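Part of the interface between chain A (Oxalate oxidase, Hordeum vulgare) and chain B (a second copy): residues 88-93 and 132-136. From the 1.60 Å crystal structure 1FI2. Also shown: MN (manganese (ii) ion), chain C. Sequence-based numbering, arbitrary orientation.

Chain A, residues 88-93: HIHPRA
Chain B 132-136: PRGLM

Two turns meet with no direct hydrogen bond between them. In chain A a short strand (88-89) runs into a type I turn from His A90 to Ala A93, with Pro A91 at phi/psi -64/-26 and Arg A92 at -126/27. In chain B a type II turn spans Pro B132 to Leu B135, with Arg B133 at -39/121 and Gly B134 at 76/7, closed by Leu B135 N to Pro B132 O at 3.2 Å. Pro A91 CA lies 4.1 Å from Gly B134 CA. Van der Waals packing centres on Pro A91 (C-gamma endo): its CB sits 3.5 Å from Arg B133 O and 3.6 Å from Gly B134 O, and its CG meets CD2 of Leu B135 (m, t) at 4.4 Å. A CB on Gly B134 would fall 2.6 Å from Pro A91 CB, so glycine permits this approach as well as the positive phi. Gly B134 O, 4.3 Å from Ile A89 CG2 (chi1 m), is buried without a polar partner. Arg A92 (m, t, m) and Arg B133 (chi1 115°, t, m) touch through aliphatic CG atoms, 4.2 Å apart, not their like-charged guanidiniums. Water 1 supplies the polar link, accepting from Arg A92 NH1 and donating to Arg B133 O, both at 2.8 Å. The CA-to-CB bond of His A90 points away from the chain B stretch; His A90 NE2 and His A88 NE2 each bind manganese at 2.3 Å.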

# COMPACT_ATOMS: atom_id res chain seq x y z
N HIS A 88 -20.04 16.45 -5.34
CA HIS A 88 -18.61 16.63 -5.14
C HIS A 88 -17.86 15.31 -5.14
O HIS A 88 -18.46 14.24 -5.23
CB HIS A 88 -18.34 17.40 -3.84
CG HIS A 88 -18.77 16.66 -2.61
ND1 HIS A 88 -20.08 16.63 -2.18
CD2 HIS A 88 -18.06 15.92 -1.72
CE1 HIS A 88 -20.16 15.90 -1.08
NE2 HIS A 88 -18.95 15.47 -0.78
N ILE A 89 -16.53 15.35 -5.11
CA ILE A 89 -15.65 14.19 -5.14
C ILE A 89 -14.50 14.36 -4.16
O ILE A 89 -13.95 15.45 -4.01
CB ILE A 89 -15.07 13.97 -6.55
CG1 ILE A 89 -16.12 13.38 -7.50
CG2 ILE A 89 -13.84 13.06 -6.56
CD1 ILE A 89 -16.09 13.88 -8.91
N HIS A 90 -14.11 13.27 -3.51
CA HIS A 90 -12.90 13.21 -2.69
C HIS A 90 -11.87 12.40 -3.47
O HIS A 90 -12.02 11.19 -3.65
CB HIS A 90 -13.15 12.54 -1.32
CG HIS A 90 -14.26 13.24 -0.60
ND1 HIS A 90 -14.11 14.51 -0.09
CD2 HIS A 90 -15.54 12.88 -0.36
CE1 HIS A 90 -15.25 14.90 0.45
NE2 HIS A 90 -16.14 13.94 0.29
N PRO A 91 -10.82 13.07 -3.96
CA PRO A 91 -9.81 12.43 -4.77
C PRO A 91 -9.00 11.35 -4.09
O PRO A 91 -8.41 10.54 -4.81
CB PRO A 91 -8.89 13.57 -5.20
CG PRO A 91 -9.19 14.72 -4.31
CD PRO A 91 -10.59 14.52 -3.81
N ARG A 92 -8.84 11.40 -2.77
CA ARG A 92 -7.94 10.46 -2.10
C ARG A 92 -8.56 9.66 -0.97
O ARG A 92 -7.82 9.18 -0.10
CB ARG A 92 -6.71 11.24 -1.61
CG ARG A 92 -5.79 11.73 -2.72
CD ARG A 92 -4.66 12.60 -2.20
NE ARG A 92 -5.12 13.77 -1.48
CZ ARG A 92 -5.46 14.96 -1.94
NH1 ARG A 92 -5.41 15.26 -3.24
NH2 ARG A 92 -5.85 15.89 -1.08
N ALA A 93 -9.88 9.42 -1.00
CA ALA A 93 -10.47 8.63 0.07
C ALA A 93 -11.92 8.19 -0.13
O ALA A 93 -12.72 8.83 -0.79
CB ALA A 93 -10.44 9.45 1.37
N PRO B 132 -2.76 14.40 -11.45
CA PRO B 132 -2.84 13.77 -10.15
C PRO B 132 -4.16 13.06 -9.93
O PRO B 132 -5.23 13.45 -10.35
CB PRO B 132 -2.63 14.90 -9.15
CG PRO B 132 -2.03 16.02 -9.91
CD PRO B 132 -2.48 15.85 -11.35
N ARG B 133 -4.05 11.92 -9.27
CA ARG B 133 -5.15 11.06 -8.87
C ARG B 133 -6.37 11.81 -8.39
O ARG B 133 -6.34 12.65 -7.49
CB ARG B 133 -4.51 10.10 -7.87
CG ARG B 133 -4.89 10.09 -6.43
CD ARG B 133 -4.20 9.05 -5.57
NE ARG B 133 -3.87 7.78 -6.12
CZ ARG B 133 -4.39 6.63 -6.44
NH1 ARG B 133 -5.66 6.26 -6.31
NH2 ARG B 133 -3.60 5.68 -6.96
N GLY B 134 -7.51 11.60 -9.05
CA GLY B 134 -8.80 12.14 -8.70
C GLY B 134 -9.14 13.58 -8.97
O GLY B 134 -10.21 14.04 -8.55
N LEU B 135 -8.28 14.32 -9.66
CA LEU B 135 -8.56 15.72 -9.95
C LEU B 135 -9.28 15.89 -11.28
O LEU B 135 -9.07 15.11 -12.20
CB LEU B 135 -7.26 16.53 -9.95
CG LEU B 135 -6.46 16.55 -8.64
CD1 LEU B 135 -5.21 17.40 -8.77
CD2 LEU B 135 -7.31 17.05 -7.48
N MET B 136 -10.11 16.92 -11.37
CA MET B 136 -10.83 17.21 -12.62
C MET B 136 -9.86 17.72 -13.68
O MET B 136 -8.94 18.48 -13.38
CB MET B 136 -11.96 18.21 -12.36
CG MET B 136 -12.97 18.29 -13.50
SD MET B 136 -14.24 19.55 -13.28
CE MET B 136 -14.95 19.05 -11.71
MN MN C . -18.40 13.78 0.63
O HOH W 1 -4.75 13.65 -5.48
O HOH W 2 -17.81 15.48 2.27
O HOH W 3 -20.45 13.65 1.51